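Local coordinates for protein PlaB phospholipase (Legionella pneumophila, PDB 6ZTI) that acts as a phospholipase of the alpha/beta hydrolase class, linked to virulence, whose activity is controlled by NAD(H)-mediated tetramerization, at residues G91-C96 with N188-F193; L126-P131 with T226-S231; I291-Q296 with Y303-K308. All coordinates share one frame; numbering follows the deposited sequence. Where two conformers were deposited one is given.

Interaction 1 (G91-C96 with N188-F193)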
ATOM      1  N   GLY B  91     -37.288  -0.360 -39.543  1.00 39.16           N
ATOM      2  CA  GLY B  91     -36.603  -1.496 -40.118  1.00 40.39           C
ATOM      3  C   GLY B  91     -35.132  -1.288 -40.406  1.00 34.72           C
ATOM      4  O   GLY B  91     -34.460  -2.247 -40.803  1.00 36.53           O
ATOM      5  N   GLN B  92     -34.612  -0.081 -40.222  1.00 28.43           N
ATOM      6  CA  GLN B  92     -33.212   0.168 -40.517  1.00 27.76           C
ATOM      7  C   GLN B  92     -32.310  -0.458 -39.459  1.00 29.22           C
ATOM      8  O   GLN B  92     -32.662  -0.561 -38.284  1.00 23.27           O
ATOM      9  CB  GLN B  92     -32.944   1.668 -40.608  1.00 26.50           C
ATOM     10  CG  GLN B  92     -33.840   2.396 -41.593  1.00 38.82           C
ATOM     11  CD  GLN B  92     -33.160   3.605 -42.183  1.00 44.71           C
ATOM     12  OE1 GLN B  92     -32.156   3.481 -42.884  1.00 50.72           O
ATOM     13  NE2 GLN B  92     -33.692   4.788 -41.891  1.00 45.47           N
ATOM     14  N   ARG B  93     -31.131  -0.883 -39.901  1.00 22.21           N
ATOM     15  CA  ARG B  93     -30.115  -1.451 -39.030  0.51 23.01           C
ATOM     16  C   ARG B  93     -28.816  -0.693 -39.252  1.00 27.61           C
ATOM     17  O   ARG B  93     -28.639  -0.018 -40.272  1.00 21.24           O
ATOM     18  CB  ARG B  93     -29.906  -2.955 -39.289  0.51 26.16           C
ATOM     19  CG  ARG B  93     -31.085  -3.836 -38.877  0.51 29.76           C
ATOM     20  CD  ARG B  93     -30.664  -4.973 -37.934  0.51 28.33           C
ATOM     21  NE  ARG B  93     -29.977  -6.070 -38.617  0.51 31.70           N
ATOM     22  CZ  ARG B  93     -29.422  -7.114 -37.998  0.51 29.80           C
ATOM     23  NH1 ARG B  93     -29.465  -7.214 -36.679  0.51 20.87           N
ATOM     24  NH2 ARG B  93     -28.816  -8.066 -38.697  0.51 21.75           N
ATOM     25  N   PHE B  94     -27.900  -0.797 -38.286  1.00 17.92           N
ATOM     26  CA  PHE B  94     -26.675  -0.022 -38.377  1.00 18.97           C
ATOM     27  C   PHE B  94     -25.428  -0.890 -38.317  1.00 22.85           C
ATOM     28  O   PHE B  94     -25.410  -1.979 -37.738  1.00 14.09           O
ATOM     29  CB  PHE B  94     -26.615   1.094 -37.298  1.00 20.25           C
ATOM     30  CG  PHE B  94     -26.682   0.626 -35.869  1.00 18.16           C
ATOM     31  CD1 PHE B  94     -25.542   0.218 -35.202  1.00 22.93           C
ATOM     32  CD2 PHE B  94     -27.868   0.713 -35.157  1.00 25.11           C
ATOM     33  CE1 PHE B  94     -25.594  -0.158 -33.881  1.00 25.02           C
ATOM     34  CE2 PHE B  94     -27.924   0.336 -33.834  1.00 20.53           C
ATOM     35  CZ  PHE B  94     -26.780  -0.103 -33.195  1.00 22.67           C
ATOM     36  N   ALA B  95     -24.399  -0.397 -38.991  1.00 16.09           N
ATOM     37  CA  ALA B  95     -23.049  -0.914 -38.890  1.00 14.78           C
ATOM     38  C   ALA B  95     -22.240   0.011 -37.992  1.00 20.50           C
ATOM     39  O   ALA B  95     -22.326   1.237 -38.125  1.00 17.05           O
ATOM     40  CB  ALA B  95     -22.412  -1.016 -40.275  1.00 20.83           C
ATOM     41  N   CYS B  96     -21.486  -0.578 -37.064  1.00  9.97           N
ATOM     42  CA  CYS B  96     -20.545   0.154 -36.227  1.00 16.50           C
ATOM     43  C   CYS B  96     -19.150  -0.036 -36.789  1.00 16.29           C
ATOM     44  O   CYS B  96     -18.726  -1.167 -37.030  1.00 15.05           O
ATOM     45  CB  CYS B  96     -20.565  -0.319 -34.771  1.00 18.45           C
ATOM     46  SG  CYS B  96     -21.911   0.353 -33.816  1.00 25.50           S
ATOM     47  N   ASN B 188     -26.785 -15.367 -36.531  1.00 11.89           N
ATOM     48  CA  ASN B 188     -27.832 -14.422 -36.181  1.00 15.10           C
ATOM     49  C   ASN B 188     -27.849 -13.222 -37.114  1.00 18.63           C
ATOM     50  O   ASN B 188     -28.519 -12.227 -36.823  1.00 18.90           O
ATOM     51  CB  ASN B 188     -27.661 -13.962 -34.729  1.00 15.05           C
ATOM     52  CG  ASN B 188     -28.094 -15.008 -33.730  1.00 13.21           C
ATOM     53  OD1 ASN B 188     -29.280 -15.131 -33.423  1.00 14.19           O
ATOM     54  ND2 ASN B 188     -27.136 -15.766 -33.203  1.00 16.13           N
ATOM     55  N   GLY B 189     -27.117 -13.285 -38.221  1.00 16.19           N
ATOM     56  CA  GLY B 189     -27.155 -12.201 -39.182  1.00 19.08           C
ATOM     57  C   GLY B 189     -26.367 -10.983 -38.780  1.00 15.90           C
ATOM     58  O   GLY B 189     -26.623  -9.893 -39.296  1.00 15.82           O
ATOM     59  N   VAL B 190     -25.415 -11.130 -37.869  1.00 12.92           N
ATOM     60  CA  VAL B 190     -24.510 -10.056 -37.493  1.00 14.66           C
ATOM     61  C   VAL B 190     -23.152 -10.419 -38.059  1.00 11.77           C
ATOM     62  O   VAL B 190     -22.595 -11.477 -37.737  1.00 13.72           O
ATOM     63  CB  VAL B 190     -24.451  -9.852 -35.974  1.00 10.27           C
ATOM     64  CG1 VAL B 190     -23.362  -8.839 -35.605  1.00 14.86           C
ATOM     65  CG2 VAL B 190     -25.819  -9.404 -35.435  1.00 13.79           C
ATOM     66  N   TYR B 191     -22.634  -9.554 -38.913  1.00 10.11           N
ATOM     67  CA  TYR B 191     -21.385  -9.791 -39.624  1.00 17.27           C
ATOM     68  C   TYR B 191     -20.308  -8.976 -38.930  1.00 15.61           C
ATOM     69  O   TYR B 191     -20.318  -7.742 -38.986  1.00 11.38           O
ATOM     70  CB  TYR B 191     -21.533  -9.440 -41.102  1.00 12.39           C
ATOM     71  CG  TYR B 191     -22.548 -10.340 -41.763  1.00 19.19           C
ATOM     72  CD1 TYR B 191     -22.316 -11.706 -41.882  1.00 17.23           C
ATOM     73  CD2 TYR B 191     -23.755  -9.835 -42.237  1.00 11.75           C
ATOM     74  CE1 TYR B 191     -23.268 -12.553 -42.472  1.00 15.49           C
ATOM     75  CE2 TYR B 191     -24.681 -10.651 -42.807  1.00 15.63           C
ATOM     76  CZ  TYR B 191     -24.445 -12.010 -42.928  1.00 22.12           C
ATOM     77  OH  TYR B 191     -25.392 -12.821 -43.515  1.00 22.80           O
ATOM     78  N   SER B 192     -19.405  -9.676 -38.243  1.00 10.73           N
ATOM     79  CA  SER B 192     -18.371  -9.079 -37.419  1.00 10.52           C
ATOM     80  C   SER B 192     -16.994  -9.259 -38.050  1.00 13.13           C
ATOM     81  O   SER B 192     -16.691 -10.316 -38.616  1.00 12.34           O
ATOM     82  CB  SER B 192     -18.400  -9.717 -36.032  1.00 14.70           C
ATOM     83  OG  SER B 192     -17.535  -9.019 -35.165  1.00 14.49           O
ATOM     84  N   PHE B 193     -16.151  -8.231 -37.938  1.00 15.81           N
ATOM     85  CA  PHE B 193     -14.831  -8.242 -38.558  1.00  8.47           C
ATOM     86  C   PHE B 193     -13.824  -7.539 -37.659  1.00 10.09           C
ATOM     87  O   PHE B 193     -14.149  -6.551 -36.991  1.00 10.50           O
ATOM     88  CB  PHE B 193     -14.818  -7.525 -39.925  1.00 12.03           C
ATOM     89  CG  PHE B 193     -16.003  -7.823 -40.789  1.00 10.75           C
ATOM     90  CD1 PHE B 193     -17.244  -7.267 -40.506  1.00 11.06           C
ATOM     91  CD2 PHE B 193     -15.876  -8.630 -41.909  1.00 10.74           C
ATOM     92  CE1 PHE B 193     -18.332  -7.537 -41.304  1.00 13.56           C
ATOM     93  CE2 PHE B 193     -16.970  -8.893 -42.723  1.00 13.72           C
ATOM     94  CZ  PHE B 193     -18.197  -8.348 -42.418  1.00 10.48           C
TER

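Interaction 2 (L126-P131 with T226-S231)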
ATOM      1  N   LEU B 126     -20.328  -5.265 -37.501  1.00 13.92           N
ATOM      2  CA  LEU B 126     -19.383  -4.771 -36.503  1.00 16.16           C
ATOM      3  C   LEU B 126     -17.998  -4.863 -37.122  1.00 12.89           C
ATOM      4  O   LEU B 126     -17.482  -5.963 -37.344  1.00  8.86           O
ATOM      5  CB  LEU B 126     -19.470  -5.561 -35.201  1.00 10.21           C
ATOM      6  CG  LEU B 126     -18.426  -5.193 -34.140  1.00 13.68           C
ATOM      7  CD1 LEU B 126     -18.432  -3.692 -33.873  1.00 14.34           C
ATOM      8  CD2 LEU B 126     -18.663  -5.961 -32.852  1.00 16.27           C
ATOM      9  N   ILE B 127     -17.419  -3.706 -37.428  1.00 10.53           N
ATOM     10  CA  ILE B 127     -16.111  -3.601 -38.053  1.00  7.97           C
ATOM     11  C   ILE B 127     -15.193  -2.956 -37.025  1.00 10.78           C
ATOM     12  O   ILE B 127     -15.263  -1.748 -36.791  1.00 10.96           O
ATOM     13  CB  ILE B 127     -16.161  -2.792 -39.354  1.00 12.60           C
ATOM     14  CG1 ILE B 127     -17.195  -3.397 -40.306  1.00 13.53           C
ATOM     15  CG2 ILE B 127     -14.771  -2.748 -40.000  1.00 12.35           C
ATOM     16  CD1 ILE B 127     -17.479  -2.554 -41.542  1.00 15.40           C
ATOM     17  N   MET B 128     -14.339  -3.766 -36.405  1.00  8.16           N
ATOM     18  CA  MET B 128     -13.436  -3.326 -35.349  1.00 10.38           C
ATOM     19  C   MET B 128     -12.055  -3.082 -35.933  1.00  7.83           C
ATOM     20  O   MET B 128     -11.461  -3.995 -36.510  1.00 10.34           O
ATOM     21  CB  MET B 128     -13.354  -4.381 -34.246  1.00  8.60           C
ATOM     22  CG  MET B 128     -14.599  -4.464 -33.376  1.00  8.73           C
ATOM     23  SD  MET B 128     -14.537  -5.917 -32.322  1.00 10.30           S
ATOM     24  CE  MET B 128     -15.017  -7.176 -33.501  1.00  7.56           C
ATOM     25  N   LEU B 129     -11.547  -1.856 -35.775  1.00  8.61           N
ATOM     26  CA  LEU B 129     -10.216  -1.476 -36.226  1.00  6.50           C
ATOM     27  C   LEU B 129      -9.271  -1.444 -35.028  1.00  7.71           C
ATOM     28  O   LEU B 129      -9.500  -0.700 -34.063  1.00  7.92           O
ATOM     29  CB  LEU B 129     -10.239  -0.113 -36.920  1.00  7.77           C
ATOM     30  CG  LEU B 129     -11.302   0.110 -38.002  1.00  9.18           C
ATOM     31  CD1 LEU B 129     -11.290   1.544 -38.557  1.00 17.36           C
ATOM     32  CD2 LEU B 129     -11.121  -0.880 -39.146  1.00 19.59           C
ATOM     33  N   ALA B 130      -8.212  -2.253 -35.094  1.00  8.32           N
ATOM     34  CA  ALA B 130      -7.222  -2.401 -34.027  1.00  7.62           C
ATOM     35  C   ALA B 130      -7.878  -2.409 -32.649  1.00  7.78           C
ATOM     36  O   ALA B 130      -7.454  -1.656 -31.763  1.00  6.74           O
ATOM     37  CB  ALA B 130      -6.184  -1.284 -34.100  1.00  5.66           C
ATOM     38  N   PRO B 131      -8.887  -3.251 -32.431  1.00 11.63           N
ATOM     39  CA  PRO B 131      -9.560  -3.287 -31.125  1.00  9.28           C
ATOM     40  C   PRO B 131      -8.699  -3.927 -30.057  1.00  5.30           C
ATOM     41  O   PRO B 131      -8.017  -4.923 -30.310  1.00  9.39           O
ATOM     42  CB  PRO B 131     -10.792  -4.151 -31.396  1.00  8.74           C
ATOM     43  CG  PRO B 131     -10.279  -5.123 -32.410  1.00  9.67           C
ATOM     44  CD  PRO B 131      -9.381  -4.320 -33.316  1.00  9.36           C
ATOM     45  N   THR B 226      -6.028  -8.349 -30.726  1.00  6.79           N
ATOM     46  CA  THR B 226      -7.200  -7.867 -31.450  1.00  6.82           C
ATOM     47  C   THR B 226      -8.119  -9.000 -31.892  1.00  7.18           C
ATOM     48  O   THR B 226      -9.311  -8.768 -32.119  1.00  6.75           O
ATOM     49  CB  THR B 226      -6.818  -7.065 -32.705  1.00  5.74           C
ATOM     50  OG1 THR B 226      -6.281  -7.938 -33.712  1.00  4.55           O
ATOM     51  CG2 THR B 226      -5.823  -5.971 -32.410  1.00  6.21           C
ATOM     52  N   ASN B 227      -7.586 -10.207 -32.023  1.00 11.35           N
ATOM     53  CA  ASN B 227      -8.260 -11.281 -32.730  1.00  8.65           C
ATOM     54  C   ASN B 227      -9.392 -11.859 -31.889  1.00 10.74           C
ATOM     55  O   ASN B 227      -9.174 -12.302 -30.757  1.00 12.49           O
ATOM     56  CB  ASN B 227      -7.251 -12.369 -33.077  1.00 10.15           C
ATOM     57  CG  ASN B 227      -7.685 -13.216 -34.239  1.00  7.83           C
ATOM     58  OD1 ASN B 227      -8.864 -13.293 -34.571  1.00 10.03           O
ATOM     59  ND2 ASN B 227      -6.723 -13.876 -34.863  1.00  9.62           N
ATOM     60  N   MET B 228     -10.593 -11.894 -32.456  1.00 11.14           N
ATOM     61  CA  MET B 228     -11.711 -12.540 -31.774  1.00 12.96           C
ATOM     62  C   MET B 228     -11.774 -14.042 -32.012  1.00  8.85           C
ATOM     63  O   MET B 228     -12.722 -14.684 -31.551  1.00 12.75           O
ATOM     64  CB  MET B 228     -13.020 -11.885 -32.203  1.00 11.65           C
ATOM     65  CG  MET B 228     -13.165 -10.502 -31.640  1.00  8.17           C
ATOM     66  SD  MET B 228     -13.268 -10.470 -29.848  1.00 11.22           S
ATOM     67  CE  MET B 228     -14.747 -11.460 -29.602  1.00 13.52           C
ATOM     68  N   ASN B 229     -10.806 -14.608 -32.724  1.00  9.11           N
ATOM     69  CA  ASN B 229     -10.636 -16.054 -32.833  1.00  6.59           C
ATOM     70  C   ASN B 229      -9.683 -16.453 -31.715  1.00  7.44           C
ATOM     71  O   ASN B 229      -8.481 -16.196 -31.798  1.00 12.26           O
ATOM     72  CB  ASN B 229     -10.078 -16.450 -34.202  1.00  7.36           C
ATOM     73  CG  ASN B 229     -10.983 -16.037 -35.357  1.00  9.29           C
ATOM     74  OD1 ASN B 229     -12.083 -16.566 -35.527  1.00 12.23           O
ATOM     75  ND2 ASN B 229     -10.512 -15.112 -36.169  1.00 12.16           N
ATOM     76  N   TYR B 230     -10.217 -17.032 -30.640  1.00  9.01           N
ATOM     77  CA  TYR B 230      -9.390 -17.449 -29.515  1.00 13.00           C
ATOM     78  C   TYR B 230     -10.041 -18.651 -28.845  1.00  8.32           C
ATOM     79  O   TYR B 230     -11.214 -18.957 -29.070  1.00 10.83           O
ATOM     80  CB  TYR B 230      -9.196 -16.319 -28.497  1.00  6.32           C
ATOM     81  CG  TYR B 230     -10.495 -15.717 -27.987  1.00  9.33           C
ATOM     82  CD1 TYR B 230     -11.107 -14.687 -28.680  1.00  9.96           C
ATOM     83  CD2 TYR B 230     -11.104 -16.165 -26.817  1.00  9.71           C
ATOM     84  CE1 TYR B 230     -12.279 -14.123 -28.243  1.00 11.41           C
ATOM     85  CE2 TYR B 230     -12.294 -15.585 -26.363  1.00 14.20           C
ATOM     86  CZ  TYR B 230     -12.871 -14.565 -27.097  1.00 11.34           C
ATOM     87  OH  TYR B 230     -14.047 -13.968 -26.723  1.00 11.03           O
ATOM     88  N   SER B 231      -9.275 -19.300 -27.976  1.00 13.31           N
ATOM     89  CA  SER B 231      -9.743 -20.454 -27.225  1.00 13.74           C
ATOM     90  C   SER B 231      -9.609 -20.200 -25.736  1.00 15.80           C
ATOM     91  O   SER B 231      -8.750 -19.433 -25.297  1.00 12.40           O
ATOM     92  CB  SER B 231      -8.957 -21.694 -27.584  1.00 10.93           C
ATOM     93  OG  SER B 231      -9.276 -22.127 -28.900  1.00 20.71           O
TER

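Interaction 3 (I291-Q296 with Y303-K308)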
ATOM      1  N   ILE B 291     -12.918  -1.912 -45.497  1.00 14.41           N
ATOM      2  CA  ILE B 291     -14.171  -1.552 -44.836  1.00 16.19           C
ATOM      3  C   ILE B 291     -15.329  -1.629 -45.820  1.00 16.07           C
ATOM      4  O   ILE B 291     -16.415  -2.118 -45.483  1.00 14.94           O
ATOM      5  CB  ILE B 291     -14.077  -0.151 -44.199  1.00 16.06           C
ATOM      6  CG1 ILE B 291     -13.327  -0.238 -42.879  1.00 17.58           C
ATOM      7  CG2 ILE B 291     -15.471   0.436 -43.974  1.00 21.73           C
ATOM      8  CD1 ILE B 291     -13.042   1.080 -42.218  1.00 22.84           C
ATOM      9  N   LEU B 292     -15.122  -1.137 -47.043  1.00 14.28           N
ATOM     10  CA  LEU B 292     -16.192  -1.139 -48.042  1.00 19.73           C
ATOM     11  C   LEU B 292     -16.620  -2.560 -48.382  1.00 16.53           C
ATOM     12  O   LEU B 292     -17.817  -2.844 -48.529  1.00 20.41           O
ATOM     13  CB  LEU B 292     -15.731  -0.398 -49.300  1.00 21.29           C
ATOM     14  CG  LEU B 292     -16.754  -0.128 -50.404  1.00 38.44           C
ATOM     15  CD1 LEU B 292     -17.960   0.627 -49.867  1.00 34.95           C
ATOM     16  CD2 LEU B 292     -16.100   0.660 -51.530  1.00 32.11           C
ATOM     17  N   ARG B 293     -15.654  -3.473 -48.487  1.00 20.17           N
ATOM     18  CA  ARG B 293     -15.972  -4.878 -48.711  1.00 20.87           C
ATOM     19  C   ARG B 293     -16.788  -5.442 -47.553  1.00 19.93           C
ATOM     20  O   ARG B 293     -17.793  -6.133 -47.763  1.00 19.08           O
ATOM     21  CB  ARG B 293     -14.678  -5.676 -48.889  1.00 23.28           C
ATOM     22  CG  ARG B 293     -13.989  -5.504 -50.225  1.00 24.98           C
ATOM     23  CD  ARG B 293     -14.810  -6.090 -51.375  1.00 46.50           C
ATOM     24  NE  ARG B 293     -15.229  -7.472 -51.133  1.00 45.49           N
ATOM     25  CZ  ARG B 293     -14.491  -8.548 -51.403  1.00 41.77           C
ATOM     26  NH1 ARG B 293     -13.273  -8.423 -51.922  1.00 36.74           N
ATOM     27  NH2 ARG B 293     -14.973  -9.758 -51.145  1.00 46.94           N
ATOM     28  N   CYS B 294     -16.359  -5.161 -46.317  1.00 18.29           N
ATOM     29  CA  CYS B 294     -17.050  -5.687 -45.139  1.00 16.67           C
ATOM     30  C   CYS B 294     -18.489  -5.192 -45.089  1.00 17.57           C
ATOM     31  O   CYS B 294     -19.420  -5.974 -44.859  1.00 15.99           O
ATOM     32  CB  CYS B 294     -16.293  -5.289 -43.862  1.00 19.46           C
ATOM     33  SG  CYS B 294     -14.637  -6.070 -43.653  1.00 20.14           S
ATOM     34  N   LEU B 295     -18.690  -3.893 -45.330  1.00 15.29           N
ATOM     35  CA  LEU B 295     -20.032  -3.322 -45.334  1.00 12.56           C
ATOM     36  C   LEU B 295     -20.918  -3.922 -46.415  1.00 22.92           C
ATOM     37  O   LEU B 295     -22.149  -3.853 -46.305  1.00 17.26           O
ATOM     38  CB  LEU B 295     -19.964  -1.807 -45.534  1.00 20.86           C
ATOM     39  CG  LEU B 295     -19.435  -0.988 -44.356  1.00 23.72           C
ATOM     40  CD1 LEU B 295     -19.283   0.469 -44.760  1.00 17.61           C
ATOM     41  CD2 LEU B 295     -20.364  -1.113 -43.154  1.00 21.92           C
ATOM     42  N   GLN B 296     -20.331  -4.488 -47.462  1.00 21.19           N
ATOM     43  CA  GLN B 296     -21.104  -5.067 -48.547  1.00 21.14           C
ATOM     44  C   GLN B 296     -21.493  -6.521 -48.285  1.00 18.54           C
ATOM     45  O   GLN B 296     -22.332  -7.064 -49.014  1.00 22.71           O
ATOM     46  CB  GLN B 296     -20.315  -4.929 -49.858  1.00 23.22           C
ATOM     47  CG  GLN B 296     -20.260  -3.472 -50.357  1.00 26.09           C
ATOM     48  CD  GLN B 296     -19.234  -3.217 -51.454  1.00 30.01           C
ATOM     49  OE1 GLN B 296     -18.266  -3.963 -51.620  1.00 28.65           O
ATOM     50  NE2 GLN B 296     -19.439  -2.141 -52.199  1.00 26.96           N
ATOM     51  N   TYR B 303     -19.696 -13.515 -46.550  1.00 18.61           N
ATOM     52  CA  TYR B 303     -18.878 -13.394 -45.352  1.00 17.20           C
ATOM     53  C   TYR B 303     -17.700 -14.353 -45.400  1.00 16.06           C
ATOM     54  O   TYR B 303     -16.558 -13.955 -45.157  1.00 14.57           O
ATOM     55  CB  TYR B 303     -19.718 -13.658 -44.101  1.00 14.28           C
ATOM     56  CG  TYR B 303     -18.956 -13.459 -42.801  1.00 14.88           C
ATOM     57  CD1 TYR B 303     -18.603 -12.190 -42.371  1.00 11.78           C
ATOM     58  CD2 TYR B 303     -18.603 -14.536 -42.007  1.00 12.25           C
ATOM     59  CE1 TYR B 303     -17.915 -11.992 -41.183  1.00 15.29           C
ATOM     60  CE2 TYR B 303     -17.923 -14.353 -40.813  1.00 14.60           C
ATOM     61  CZ  TYR B 303     -17.580 -13.073 -40.407  1.00  8.54           C
ATOM     62  OH  TYR B 303     -16.899 -12.869 -39.236  1.00 12.48           O
ATOM     63  N   ASN B 304     -17.967 -15.632 -45.691  1.00 12.38           N
ATOM     64  CA  ASN B 304     -16.898 -16.625 -45.717  1.00 19.56           C
ATOM     65  C   ASN B 304     -15.908 -16.342 -46.835  1.00 16.61           C
ATOM     66  O   ASN B 304     -14.711 -16.625 -46.695  1.00 16.88           O
ATOM     67  CB  ASN B 304     -17.484 -18.029 -45.875  1.00 23.80           C
ATOM     68  CG  ASN B 304     -18.161 -18.510 -44.623  1.00 18.58           C
ATOM     69  OD1 ASN B 304     -17.911 -17.998 -43.535  1.00 23.61           O
ATOM     70  ND2 ASN B 304     -19.013 -19.508 -44.763  1.00 24.57           N
ATOM     71  N   LYS B 305     -16.388 -15.800 -47.955  1.00 16.41           N
ATOM     72  CA  LYS B 305     -15.480 -15.330 -48.995  1.00 14.80           C
ATOM     73  C   LYS B 305     -14.513 -14.295 -48.430  1.00 16.80           C
ATOM     74  O   LYS B 305     -13.295 -14.396 -48.617  1.00 16.81           O
ATOM     75  CB  LYS B 305     -16.291 -14.757 -50.155  1.00 25.09           C
ATOM     76  CG  LYS B 305     -15.485 -14.294 -51.362  1.00 46.85           C
ATOM     77  CD  LYS B 305     -16.276 -14.517 -52.657  1.00 45.60           C
ATOM     78  CE  LYS B 305     -16.248 -13.302 -53.578  1.00 58.57           C
ATOM     79  NZ  LYS B 305     -17.110 -13.507 -54.786  1.00 61.83           N
ATOM     80  N   LEU B 306     -15.039 -13.309 -47.701  1.00 17.30           N
ATOM     81  CA  LEU B 306     -14.197 -12.265 -47.126  1.00 17.22           C
ATOM     82  C   LEU B 306     -13.275 -12.807 -46.041  1.00 16.38           C
ATOM     83  O   LEU B 306     -12.126 -12.355 -45.913  1.00 16.28           O
ATOM     84  CB  LEU B 306     -15.081 -11.155 -46.568  1.00 21.93           C
ATOM     85  CG  LEU B 306     -14.430  -9.841 -46.151  1.00 25.82           C
ATOM     86  CD1 LEU B 306     -13.310  -9.459 -47.083  1.00 28.74           C
ATOM     87  CD2 LEU B 306     -15.478  -8.748 -46.151  1.00 21.97           C
ATOM     88  N   VAL B 307     -13.755 -13.754 -45.232  1.00 11.52           N
ATOM     89  CA  VAL B 307     -12.886 -14.356 -44.218  1.00  8.75           C
ATOM     90  C   VAL B 307     -11.625 -14.902 -44.874  1.00 13.19           C
ATOM     91  O   VAL B 307     -10.507 -14.696 -44.388  1.00 11.56           O
ATOM     92  CB  VAL B 307     -13.631 -15.461 -43.455  1.00  9.80           C
ATOM     93  CG1 VAL B 307     -12.681 -16.227 -42.566  1.00 13.86           C
ATOM     94  CG2 VAL B 307     -14.767 -14.868 -42.627  1.00 15.75           C
ATOM     95  N   LYS B 308     -11.791 -15.608 -45.990  1.00 12.11           N
ATOM     96  CA  LYS B 308     -10.644 -16.205 -46.662  1.00 11.18           C
ATOM     97  C   LYS B 308      -9.788 -15.150 -47.346  1.00 16.14           C
ATOM     98  O   LYS B 308      -8.556 -15.227 -47.299  1.00 16.00           O
ATOM     99  CB  LYS B 308     -11.117 -17.244 -47.674  1.00 17.96           C
ATOM    100  CG  LYS B 308      -9.996 -18.024 -48.344  1.00 29.54           C
ATOM    101  CD  LYS B 308     -10.133 -18.006 -49.866  1.00 54.98           C
ATOM    102  CE  LYS B 308      -9.575 -16.722 -50.476  1.00 45.14           C
ATOM    103  NZ  LYS B 308      -9.046 -16.954 -51.852  1.00 53.55           N
TER

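Interaction 1 (G91-C96 with N188-F193)
R93 NH2 stands 2.9 Å from G189 O in one of the two conformers of the arginine, a long side chain from strand 93-99 that reaches the loop leading into strand 191-197. The oxygen lies at the edge of the guanidinium and near its plane. R93 leaves the backbone with CG anti to its own carbonyl carbon (chi1 -69°), and bends at chi2 and again at chi3 carry the planar head across to the loop. G189 has positive phi (77°), and the turn there presents its carbonyl to the arginine.

A loose van der Waals contact adds to this. The V190 CG2 methyl approaches R93 NH1 obliquely at 4.4 Å, while V190 itself packs on L123 of strand 123-129, the strand that runs between the other two in the parallel sheet. R93 also touches S124 of that strand, and its NH1 makes a weak hydrogen bond to C121 O. Behind R93 the chain has just left helix 69-89, which ends in a Schellman motif with G91 as the C-prime residue.

Chemically, this is a cationic head set among neutral backbone carbonyls, where two inner strands of the sheet begin and the arginine reaches past the strand between them. With no carboxylate across the contact, and with the approach to G189 O resting on one of two conformers, the link is best taken as tentative.

Interaction 2 (L126-P131 with T226-S231)
P131 O faces the CA, CB and CG2 of T226, three carbons of one residue. The T226 CA makes a CA-H...O contact with P131 O at 3.3 Å, with an angle at the hydrogen of 138°. T226 CB and CG2 crowd the same oxygen, CG2 at 3.2 Å from P131 O. The methyl is placed there because CG2 is anti to the carbonyl carbon of T226, whereas OG1 takes the position between N and C (chi1 71°) and hydrogen-bonds V223 O. The proline ring and the threonine side chain cross at about a right angle, P131 CD lying 3.8 Å from T226 CB.

Further along, M128 near the end of strand 123-129 reaches M228, with M128 CE 4.2 Å from M228 CG; this is an apolar touch between two buried methionine side chains.

The loop 226-231 also organises itself. N227 OD1 takes N229 N (3.0 Å) in an Asx turn, the donor standing above the carbonyl plane, and takes N229 ND2 (2.9 Å) on an in-plane lone pair.

Across the segments themselves no conventional hydrogen bond forms, and the two meet through apolar contact and a CH-donated interaction at P131 O. Conventional bonds reach the loop from just beyond P131, N133 ND2 binding T226 O and H134 NE2 binding N227 O, so this buried join between the parallel sheet and the approach to strand 231-238 combines both kinds of hold.

Interaction 3 (I291-Q296 with Y303-K308)
This is an apolar contact between the two arms of an antiparallel helical hairpin, helices 286-296 and 300-320, which pack beside the parallel sheet of the alpha/beta hydrolase fold. The segment axes come within 10.2 Å of each other, and their directions differ by 155°. C294 and L306 are the residues nearest in register.

L306 carries the contact. Its CG is anti to the backbone N (chi1 -169°), which sends the isobutyl group over to the other helix. There CD2 settles against the main chain: it lies 3.6 Å from C294 CA and 3.8 Å from R293 C. Both C294 and L306 also touch F193 of strand 191-197, while I291 and L295 reach strand 123-129, so each arm of the hairpin has its own hold on the sheet.

On the more exposed side of the pair the R293 chain, bent at chi2 and chi3, reaches across so that L306 CD1 lies over one face of its guanidinium. The polar end of R293 is engaged by E309, which forms a salt bridge with NH1 and probably offsets the arginine's charge. K305 comes from the same helix as E309, but it meets the guanidinium obliquely, with its CE 4.5 Å from R293 NH2. The like charges R293 NH2 and K305 NZ are kept 5.6 Å apart.

On the side nearer the sheet, the thiol of C294 closes in beside the leucine methyl, with C294 SG 3.8 Å from L306 CD2.

In the fold
The parallel sheet ties the three contacts together. Interactions 1 and 2, with centres about 16 Å apart, share neighbouring strands: F193 N lies 2.7 Å from L126 O and F193 O 2.9 Å from M128 N, both probable hydrogen bonds. Interaction 3, about 13 Å from interaction 1 between centres, covers one face of that sheet; Y303 OH lies 2.6 Å from S192 O, a probable hydrogen bond. Its centre is about 14 Å from that of interaction 2, whose I127 CD1 packs 3.6 Å from L295 CD2. Along the chain, interactions 1 and 2 interleave and both close before interaction 3 opens. All three lie away from the thio-NAD pockets.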